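Local coordinates for muramidase (PDB 6ZMV), which probably hydrolyses the glycosidic bonds of bacterial peptidoglycan as a fungal lysozyme of glycoside hydrolase family 25, at residues A24-I29 against I88-M93; W115-V120 against S147-T152; I177-D182 against D189-N194. All coordinates share one frame; numbering follows the deposited sequence. Where two conformers were deposited one is given.

Overall arrangement
Interactions 1 and 3 meet in the barrel's core, whereas interaction 2 lies in its outer layer, on the opposite side of the chain's centre from interaction 1. Along the chain they follow in series, 1 before 2 and 2 before 3. Interactions 1 and 3 reach the same curled mixed sheet, their centres about 12 Å apart, and they touch where Phe26 and Ile28 of strand 26-33 pack against Ile177, Asp191 and Phe193, so that a continuous, largely apolar interior joins this strand to the closing hairpin. Interaction 2, centred about 20 Å from interaction 1 and 22 Å from interaction 3, touches neither; it attaches outer helix 109-127 to the loop that precedes strand 156-159.

Interaction 1 (A24-I29 against I88-M93); sequences ARFVII and ITLPGM
Phe26, the first residue of strand 26-33 to reach across, meets Leu90 through its ring, the nearest approach being from ring atom CD2 to Leu90 CD1 at 4.2 Å. The methyl lies obliquely to the ring. Next in sequence, Val27 points away from segment 88-93 and packs on Phe5 and Ile7 of strand 2-7 and on Ala49 of helix 42-51; only its carbonyl oxygen comes near Leu90 CD1.

The strand belongs to the parallel core of a TIM-like barrel, the fold of glycoside hydrolase family 25, and lies between strands 2-7 and 55-61; segment 88-93 is the run of chain that enters strand 93-95, on the far side of 55-61. The contact therefore passes across an intervening strand and rests almost wholly on apolar side chains, with Ile55 touching Leu90 and Tyr59 touching both Ile28 and Met93.

Of segment 24-29, Ile28 contributes most. Its CG1 meets Leu90 CD1 at 4.1 Å, the two side chains crossing at about a right angle, and its CD1 reaches the sulphur of Met93, CD1 to SD being 4.0 Å. Met93 can extend this far because CG stands anti to its backbone N (chi1 -177°) and the chain stays straight until it bends at chi3, which brings CE to 4.1 Å from CG2, the other branch of Ile28.

Interaction 2 (W115-V120 against S147-T152); sequences WISDFV and SNKFAT
Ile116 of helix 109-127 lays its CG2 methyl over one face of the Phe150 ring, 3.9 Å from the centroid and 24° off the normal, a CH-pi contact displaced toward the rim. That branch stands anti to the backbone N, while CG1 lies beside it. Val120, one turn further on, adds CG2 at 4.3 Å from Phe150 CD1 in one of its two conformers. The opposite face of the ring is covered from within its own segment by Lys149 CB, which sits over the centre.

Helix 109-127 flanks the barrel on its outside, and the loop between helix 137-144 and strand 156-159 packs Phe150 against it; Phe150 also touches Ile133 of strand 132-136 and Trp140 of helix 137-144. An alanine in place of Phe150 would probably open a gap between helix and loop and leave Ile116 CG2 without its aromatic face.

The polar contact runs along the edge. In one of two Ser117 conformers, extended Lys149 donates from NZ to Ser117 OG at 2.8 Å, and this oxygen, also bonded to Val113 O, lies near the ring plane, 3.4 Å from Phe150 CZ. Lys149 N donates to Ser147 OG at 3.1 Å, an ST turn that overlaps the type I turn from Asn148 to Ala151.

Interaction 3 (I177-D182 against D189-N194); sequences IWQFND and DSDSFN. With GOL (glycerol), chain D.
Trp178 and Ser192 form one hydrogen-bonded pair of an antiparallel hairpin whose short strand axes approach to 4.5 Å with 151° between their directions. Trp178 N donates to Ser192 O nearly straight, at 171°, and Ser192 N returns a bond to Trp178 O. The pairs on the two sides of it, Ile177 with Phe193 and Gln179 with Asp191, are non-hydrogen-bonded. Beyond Gln179 the register slips by one residue: Phe180 N still donates to Ser190 O, but Ser190 N donates to Asn181 O, so an extra residue is accommodated in a beta bulge and Asn181 with Ser190 makes the other hydrogen-bonded pair.

On the face carrying Ile177, Gln179, Asp191 and Phe193, Ile177 CG1 meets the edge of the Phe193 ring at CD1, 4.1 Å away, while its CG2 lies 3.8 Å from Asp191 CB. Asp191 OD1 rests 3.2 Å from Gln179 CB. The bulge places Phe180 differently: its CG sits between backbone N and carbonyl carbon (chi1 61°), which brings the ring over Ser190, whose CB lies 3.7 Å from the centroid in a CH-pi contact.

The extended Gln179 carries its amide to a bound glycerol, NE2 donating to O2 at 3.0 Å, and that oxygen gives a weak bond to Asp189 OD2. Gln179 OE1 is hydrogen-bonded to Tyr134 and Tyr161, and NE2 also to Asp6 OD2, so the amide's rotation is probably fixed. Asp6 OD1 and OD2 lie close to the carboxylates of Asp189 and Asp191 respectively. Glycerol, also held by Glu97, probably marks the substrate pocket at the C-terminal ends of the parallel strands of this family 25 barrel, which the hairpin closes by joining its antiparallel strand 189-193 to strand 2-7.

Interaction 1 (A24-I29 against I88-M93)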
loop_
_atom_site.group_PDB
_atom_site.type_symbol
_atom_site.label_atom_id
_atom_site.label_comp_id
_atom_site.label_asym_id
_atom_site.label_seq_id
_atom_site.Cartn_x
_atom_site.Cartn_y
_atom_site.Cartn_z
ATOM N N ALA A 24 0.347 -11.762 -13.526
ATOM C CA ALA A 24 0.603 -10.665 -12.577
ATOM C C ALA A 24 1.498 -9.641 -13.257
ATOM O O ALA A 24 2.489 -10.018 -13.927
ATOM C CB ALA A 24 1.254 -11.118 -11.287
ATOM N N ARG A 25 1.216 -8.354 -13.021
ATOM C CA ARG A 25 2.051 -7.273 -13.519
ATOM C C ARG A 25 2.626 -6.387 -12.416
ATOM O O ARG A 25 3.477 -5.551 -12.748
ATOM C CB ARG A 25 1.352 -6.492 -14.629
ATOM C CG ARG A 25 1.088 -7.342 -15.854
ATOM C CD ARG A 25 2.316 -7.645 -16.668
ATOM N NE ARG A 25 2.121 -8.465 -17.846
ATOM C CZ ARG A 25 2.191 -9.777 -17.851
ATOM N NH1 ARG A 25 2.062 -10.479 -18.975
ATOM N NH2 ARG A 25 2.341 -10.433 -16.733
ATOM N N PHE A 26 2.129 -6.490 -11.187
ATOM C CA PHE A 26 2.691 -5.686 -10.105
ATOM C C PHE A 26 2.637 -6.473 -8.818
ATOM O O PHE A 26 1.834 -7.419 -8.659
ATOM C CB PHE A 26 1.978 -4.321 -9.965
ATOM C CG PHE A 26 0.551 -4.425 -9.470
ATOM C CD1 PHE A 26 -0.466 -4.675 -10.338
ATOM C CD2 PHE A 26 0.208 -4.298 -8.122
ATOM C CE1 PHE A 26 -1.784 -4.789 -9.915
ATOM C CE2 PHE A 26 -1.088 -4.470 -7.667
ATOM C CZ PHE A 26 -2.101 -4.678 -8.583
ATOM N N VAL A 27 3.495 -6.070 -7.894
ATOM C CA VAL A 27 3.496 -6.629 -6.524
ATOM C C VAL A 27 3.829 -5.523 -5.552
ATOM O O VAL A 27 4.667 -4.673 -5.842
ATOM C CB VAL A 27 4.468 -7.829 -6.409
ATOM C CG1 VAL A 27 5.899 -7.416 -6.739
ATOM C CG2 VAL A 27 4.328 -8.512 -5.071
ATOM N N ILE A 28 3.135 -5.571 -4.429
ATOM C CA ILE A 28 3.371 -4.616 -3.329
ATOM C C ILE A 28 3.953 -5.432 -2.173
ATOM O O ILE A 28 3.447 -6.483 -1.849
ATOM C CB ILE A 28 2.092 -3.848 -2.909
ATOM C CG1 ILE A 28 1.247 -3.443 -4.089
ATOM C CG2 ILE A 28 2.441 -2.678 -2.027
ATOM C CD1 ILE A 28 -0.070 -2.782 -3.774
ATOM N N ILE A 29 5.078 -4.961 -1.644
ATOM C CA ILE A 29 5.962 -5.746 -0.752
ATOM C C ILE A 29 6.155 -5.084 0.604
ATOM O O ILE A 29 6.520 -3.899 0.648
ATOM C CB ILE A 29 7.323 -5.940 -1.444
ATOM C CG1 ILE A 29 7.195 -6.591 -2.803
ATOM C CG2 ILE A 29 8.248 -6.706 -0.531
ATOM C CD1 ILE A 29 8.416 -6.424 -3.627
ATOM N N ILE A 88 9.146 1.485 -13.106
ATOM C CA ILE A 88 8.812 0.168 -12.539
ATOM C C ILE A 88 8.577 0.286 -11.038
ATOM O O ILE A 88 8.383 -0.749 -10.397
ATOM C CB ILE A 88 9.878 -0.896 -12.838
ATOM C CG1 ILE A 88 11.208 -0.522 -12.185
ATOM C CG2 ILE A 88 9.989 -1.171 -14.330
ATOM C CD1 ILE A 88 12.229 -1.652 -12.206
ATOM N N THR A 89 8.373 1.462 -10.510
ATOM C CA THR A 89 8.224 1.661 -9.066
ATOM C C THR A 89 6.881 2.312 -8.724
ATOM O O THR A 89 6.557 3.379 -9.187
ATOM C CB THR A 89 9.359 2.476 -8.461
ATOM O OG1 THR A 89 10.608 1.994 -8.937
ATOM C CG2 THR A 89 9.373 2.386 -6.951
ATOM N N LEU A 90 6.080 1.611 -7.920
ATOM C CA LEU A 90 4.854 2.186 -7.393
ATOM C C LEU A 90 5.169 3.184 -6.299
ATOM O O LEU A 90 6.127 2.975 -5.541
ATOM C CB LEU A 90 3.954 1.108 -6.803
ATOM C CG LEU A 90 3.380 0.113 -7.815
ATOM C CD1 LEU A 90 2.647 -1.022 -7.097
ATOM C CD2 LEU A 90 2.450 0.841 -8.754
ATOM N N PRO A 91 4.349 4.221 -6.125
ATOM C CA PRO A 91 4.498 5.021 -4.921
ATOM C C PRO A 91 4.299 4.108 -3.721
ATOM O O PRO A 91 3.465 3.212 -3.726
ATOM C CB PRO A 91 3.389 6.079 -5.024
ATOM C CG PRO A 91 2.388 5.510 -6.033
ATOM C CD PRO A 91 3.186 4.602 -6.939
ATOM N N GLY A 92 5.010 4.398 -2.637
ATOM C CA GLY A 92 4.889 3.599 -1.435
ATOM C C GLY A 92 3.462 3.609 -0.901
ATOM O O GLY A 92 2.740 4.595 -1.069
ATOM N N MET A 93 3.063 2.528 -0.235
ATOM C CA MET A 93 1.687 2.347 0.282
ATOM C C MET A 93 1.675 2.387 1.817
ATOM O O MET A 93 2.429 1.638 2.471
ATOM C CB MET A 93 1.096 1.037 -0.268
ATOM C CG MET A 93 -0.312 0.831 0.168
ATOM S SD MET A 93 -1.012 -0.695 -0.551
ATOM C CE MET A 93 -0.571 -1.877 0.699
#

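Interaction 2 (W115-V120 against S147-T152)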
loop_
_atom_site.group_PDB
_atom_site.type_symbol
_atom_site.label_atom_id
_atom_site.label_comp_id
_atom_site.label_asym_id
_atom_site.label_seq_id
_atom_site.Cartn_x
_atom_site.Cartn_y
_atom_site.Cartn_z
ATOM N N TRP A 115 -2.485 12.165 12.069
ATOM C CA TRP A 115 -1.351 11.216 12.008
ATOM C C TRP A 115 -1.136 10.810 10.534
ATOM O O TRP A 115 -0.005 10.858 10.030
ATOM C CB TRP A 115 -1.671 9.956 12.822
ATOM C CG TRP A 115 -0.524 9.025 12.966
ATOM C CD1 TRP A 115 0.319 9.024 14.025
ATOM C CD2 TRP A 115 -0.036 8.032 12.038
ATOM N NE1 TRP A 115 1.304 8.082 13.829
ATOM C CE2 TRP A 115 1.143 7.486 12.599
ATOM C CE3 TRP A 115 -0.445 7.589 10.798
ATOM C CZ2 TRP A 115 1.858 6.469 11.975
ATOM C CZ3 TRP A 115 0.260 6.615 10.163
ATOM C CH2 TRP A 115 1.426 6.096 10.726
ATOM N N ILE A 116 -2.204 10.462 9.830
ATOM C CA ILE A 116 -2.067 10.091 8.404
ATOM C C ILE A 116 -1.560 11.287 7.609
ATOM O O ILE A 116 -0.725 11.126 6.752
ATOM C CB ILE A 116 -3.385 9.568 7.867
ATOM C CG1 ILE A 116 -3.793 8.278 8.565
ATOM C CG2 ILE A 116 -3.333 9.369 6.350
ATOM C CD1 ILE A 116 -5.229 7.821 8.275
ATOM N N SER A 117 -2.049 12.483 7.888
ATOM C CA SER A 117 -1.594 13.710 7.185
ATOM C C SER A 117 -0.094 13.853 7.319
ATOM O O SER A 117 0.625 14.183 6.395
ATOM C CB SER A 117 -2.260 14.959 7.712
ATOM O OG SER A 117 -3.636 14.958 7.477
ATOM N N ASP A 118 0.389 13.669 8.534
ATOM C CA ASP A 118 1.836 13.838 8.775
ATOM C C ASP A 118 2.614 12.765 8.009
ATOM O O ASP A 118 3.640 13.097 7.409
ATOM C CB ASP A 118 2.155 13.726 10.265
ATOM C CG ASP A 118 1.818 14.911 11.144
ATOM O OD1 ASP A 118 1.469 15.926 10.604
ATOM O OD2 ASP A 118 1.871 14.718 12.384
ATOM N N PHE A 119 2.144 11.520 8.012
ATOM C CA PHE A 119 2.811 10.477 7.219
ATOM C C PHE A 119 2.802 10.870 5.758
ATOM O O PHE A 119 3.864 10.818 5.079
ATOM C CB PHE A 119 2.159 9.120 7.430
ATOM C CG PHE A 119 2.894 7.987 6.746
ATOM C CD1 PHE A 119 2.793 7.814 5.365
ATOM C CD2 PHE A 119 3.692 7.123 7.470
ATOM C CE1 PHE A 119 3.492 6.799 4.745
ATOM C CE2 PHE A 119 4.422 6.129 6.858
ATOM C CZ PHE A 119 4.295 5.945 5.491
ATOM N N VAL A 120 1.615 11.191 5.244
ATOM C CA VAL A 120 1.409 11.440 3.792
ATOM C C VAL A 120 2.276 12.602 3.294
ATOM O O VAL A 120 2.931 12.473 2.233
ATOM C CB VAL A 120 -0.088 11.695 3.538
ATOM C CG1 VAL A 120 -0.366 12.429 2.239
ATOM C CG2 VAL A 120 -0.910 10.428 3.659
ATOM N N SER A 147 -13.112 10.441 6.436
ATOM C CA SER A 147 -12.427 11.641 5.964
ATOM C C SER A 147 -12.231 11.646 4.453
ATOM O O SER A 147 -11.743 10.675 3.930
ATOM C CB SER A 147 -11.104 11.819 6.671
ATOM O OG SER A 147 -10.380 12.948 6.208
ATOM N N ASN A 148 -12.429 12.820 3.870
ATOM C CA ASN A 148 -12.133 13.040 2.458
ATOM C C ASN A 148 -10.830 13.789 2.256
ATOM O O ASN A 148 -10.518 14.158 1.128
ATOM C CB ASN A 148 -13.287 13.724 1.733
ATOM C CG ASN A 148 -13.513 15.142 2.127
ATOM O OD1 ASN A 148 -12.749 15.665 2.902
ATOM N ND2 ASN A 148 -14.512 15.775 1.533
ATOM N N LYS A 149 -10.010 13.954 3.305
ATOM C CA LYS A 149 -8.829 14.809 3.197
ATOM C C LYS A 149 -7.816 14.352 2.134
ATOM O O LYS A 149 -7.045 15.206 1.644
ATOM C CB LYS A 149 -8.135 14.878 4.553
ATOM C CG LYS A 149 -6.961 15.850 4.639
ATOM C CD LYS A 149 -6.489 16.170 6.040
ATOM C CE LYS A 149 -5.422 17.256 5.968
ATOM N NZ LYS A 149 -4.826 17.509 7.278
ATOM N N PHE A 150 -7.757 13.073 1.851
ATOM C CA PHE A 150 -6.703 12.465 0.988
ATOM C C PHE A 150 -7.226 12.098 -0.394
ATOM O O PHE A 150 -6.469 11.572 -1.199
ATOM C CB PHE A 150 -6.064 11.286 1.714
ATOM C CG PHE A 150 -5.656 11.626 3.131
ATOM C CD1 PHE A 150 -4.661 12.539 3.409
ATOM C CD2 PHE A 150 -6.393 11.139 4.179
ATOM C CE1 PHE A 150 -4.380 12.905 4.705
ATOM C CE2 PHE A 150 -6.131 11.527 5.493
ATOM C CZ PHE A 150 -5.122 12.418 5.745
ATOM N N ALA A 151 -8.508 12.332 -0.628
ATOM C CA ALA A 151 -9.231 11.814 -1.812
ATOM C C ALA A 151 -8.701 12.411 -3.102
ATOM O O ALA A 151 -8.885 11.726 -4.110
ATOM C CB ALA A 151 -10.682 12.030 -1.668
ATOM N N THR A 152 -8.070 13.580 -3.073
ATOM C CA THR A 152 -7.553 14.216 -4.289
ATOM C C THR A 152 -6.055 14.058 -4.482
ATOM O O THR A 152 -5.578 14.438 -5.504
ATOM C CB THR A 152 -7.917 15.707 -4.369
ATOM O OG1 THR A 152 -7.287 16.398 -3.292
ATOM C CG2 THR A 152 -9.408 15.947 -4.264
#

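Interaction 3 (I177-D182 against D189-N194)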
loop_
_atom_site.group_PDB
_atom_site.type_symbol
_atom_site.label_atom_id
_atom_site.label_comp_id
_atom_site.label_asym_id
_atom_site.label_seq_id
_atom_site.Cartn_x
_atom_site.Cartn_y
_atom_site.Cartn_z
ATOM N N ILE A 177 -6.410 0.505 -6.671
ATOM C CA ILE A 177 -6.156 -0.944 -6.565
ATOM C C ILE A 177 -7.224 -1.500 -5.639
ATOM O O ILE A 177 -7.541 -0.875 -4.625
ATOM C CB ILE A 177 -4.709 -1.255 -6.120
ATOM C CG1 ILE A 177 -3.673 -0.713 -7.107
ATOM C CG2 ILE A 177 -4.502 -2.743 -5.835
ATOM C CD1 ILE A 177 -2.260 -0.626 -6.580
ATOM N N TRP A 178 -7.723 -2.685 -5.952
ATOM C CA TRP A 178 -8.627 -3.482 -5.118
ATOM C C TRP A 178 -7.904 -4.724 -4.628
ATOM O O TRP A 178 -7.463 -5.533 -5.460
ATOM C CB TRP A 178 -9.824 -3.835 -5.980
ATOM C CG TRP A 178 -10.874 -4.691 -5.371
ATOM C CD1 TRP A 178 -11.154 -4.928 -4.066
ATOM C CD2 TRP A 178 -11.820 -5.464 -6.105
ATOM N NE1 TRP A 178 -12.233 -5.760 -3.926
ATOM C CE2 TRP A 178 -12.664 -6.116 -5.175
ATOM C CE3 TRP A 178 -12.026 -5.680 -7.476
ATOM C CZ2 TRP A 178 -13.655 -7.009 -5.586
ATOM C CZ3 TRP A 178 -13.067 -6.490 -7.870
ATOM C CH2 TRP A 178 -13.885 -7.131 -6.938
ATOM N N GLN A 179 -7.821 -4.916 -3.341
ATOM C CA GLN A 179 -7.345 -6.157 -2.722
ATOM C C GLN A 179 -8.580 -7.013 -2.514
ATOM O O GLN A 179 -9.397 -6.708 -1.631
ATOM C CB GLN A 179 -6.566 -5.914 -1.442
ATOM C CG GLN A 179 -5.881 -7.178 -0.955
ATOM C CD GLN A 179 -5.356 -7.021 0.466
ATOM O OE1 GLN A 179 -6.172 -6.903 1.413
ATOM N NE2 GLN A 179 -4.053 -6.914 0.556
ATOM N N PHE A 180 -8.736 -8.051 -3.304
ATOM C CA PHE A 180 -10.043 -8.774 -3.366
ATOM C C PHE A 180 -10.033 -10.160 -2.731
ATOM O O PHE A 180 -11.106 -10.707 -2.563
ATOM C CB PHE A 180 -10.534 -8.871 -4.799
ATOM C CG PHE A 180 -9.638 -9.624 -5.743
ATOM C CD1 PHE A 180 -9.833 -10.998 -5.909
ATOM C CD2 PHE A 180 -8.660 -8.995 -6.522
ATOM C CE1 PHE A 180 -9.069 -11.690 -6.829
ATOM C CE2 PHE A 180 -7.917 -9.700 -7.457
ATOM C CZ PHE A 180 -8.106 -11.038 -7.591
ATOM N N ASN A 181 -8.868 -10.669 -2.301
ATOM C CA ASN A 181 -8.818 -11.883 -1.469
ATOM C C ASN A 181 -7.444 -11.986 -0.806
ATOM O O ASN A 181 -6.532 -11.203 -1.102
ATOM C CB ASN A 181 -9.239 -13.126 -2.241
ATOM C CG ASN A 181 -8.268 -13.681 -3.251
ATOM O OD1 ASN A 181 -8.657 -14.151 -4.339
ATOM N ND2 ASN A 181 -7.015 -13.667 -2.927
ATOM N N ASP A 182 -7.354 -12.890 0.155
ATOM C CA ASP A 182 -6.131 -13.112 0.937
ATOM C C ASP A 182 -5.500 -14.437 0.539
ATOM O O ASP A 182 -4.813 -15.019 1.379
ATOM C CB ASP A 182 -6.391 -12.965 2.436
ATOM C CG ASP A 182 -7.413 -13.917 3.010
ATOM O OD1 ASP A 182 -7.951 -14.702 2.251
ATOM O OD2 ASP A 182 -7.657 -13.825 4.252
ATOM N N ASP A 189 -1.746 -11.861 -0.857
ATOM C CA ASP A 189 -3.114 -11.383 -1.152
ATOM C C ASP A 189 -3.221 -11.036 -2.620
ATOM O O ASP A 189 -2.228 -10.622 -3.236
ATOM C CB ASP A 189 -3.445 -10.164 -0.305
ATOM C CG ASP A 189 -3.183 -10.370 1.172
ATOM O OD1 ASP A 189 -3.647 -11.367 1.707
ATOM O OD2 ASP A 189 -2.354 -9.555 1.767
ATOM N N SER A 190 -4.420 -11.157 -3.168
ATOM C CA SER A 190 -4.678 -10.856 -4.591
ATOM C C SER A 190 -5.083 -9.401 -4.732
ATOM O O SER A 190 -5.989 -8.924 -4.006
ATOM C CB SER A 190 -5.791 -11.712 -5.114
ATOM O OG SER A 190 -5.464 -13.104 -5.041
ATOM N N ASP A 191 -4.541 -8.737 -5.736
ATOM C CA ASP A 191 -4.858 -7.341 -6.048
ATOM C C ASP A 191 -5.235 -7.182 -7.528
ATOM O O ASP A 191 -4.803 -7.937 -8.366
ATOM C CB ASP A 191 -3.692 -6.421 -5.703
ATOM C CG ASP A 191 -3.340 -6.440 -4.230
ATOM O OD1 ASP A 191 -4.121 -5.906 -3.432
ATOM O OD2 ASP A 191 -2.287 -7.018 -3.874
ATOM N N SER A 192 -6.015 -6.140 -7.795
ATOM C CA SER A 192 -6.380 -5.769 -9.173
ATOM C C SER A 192 -6.295 -4.251 -9.344
ATOM O O SER A 192 -6.945 -3.510 -8.572
ATOM C CB SER A 192 -7.796 -6.235 -9.474
ATOM O OG SER A 192 -8.148 -5.979 -10.824
ATOM N N PHE A 193 -5.499 -3.825 -10.293
ATOM C CA PHE A 193 -5.409 -2.403 -10.603
ATOM C C PHE A 193 -6.576 -1.997 -11.502
ATOM O O PHE A 193 -6.929 -2.717 -12.428
ATOM C CB PHE A 193 -4.078 -2.128 -11.275
ATOM C CG PHE A 193 -3.968 -0.765 -11.895
ATOM C CD1 PHE A 193 -3.675 0.337 -11.107
ATOM C CD2 PHE A 193 -4.238 -0.581 -13.246
ATOM C CE1 PHE A 193 -3.626 1.606 -11.639
ATOM C CE2 PHE A 193 -4.232 0.705 -13.779
ATOM C CZ PHE A 193 -3.891 1.773 -12.983
ATOM N N ASN A 194 -7.105 -0.823 -11.210
ATOM C CA ASN A 194 -8.286 -0.255 -11.911
ATOM C C ASN A 194 -7.894 0.442 -13.220
ATOM O O ASN A 194 -7.662 1.645 -13.266
ATOM C CB ASN A 194 -8.956 0.679 -10.930
ATOM C CG ASN A 194 -10.301 1.202 -11.380
ATOM O OD1 ASN A 194 -10.596 1.130 -12.563
ATOM N ND2 ASN A 194 -11.099 1.787 -10.514
HETATM C C1 GOL D . -1.052 -5.389 2.384
HETATM O O1 GOL D . -1.882 -5.089 1.283
HETATM C C2 GOL D . -1.931 -5.631 3.573
HETATM O O2 GOL D . -2.877 -6.657 3.270
HETATM C C3 GOL D . -1.156 -6.013 4.796
HETATM O O3 GOL D . -2.012 -6.739 5.653
HETATM O O HOH W 1 -2.339 -14.294 2.722
#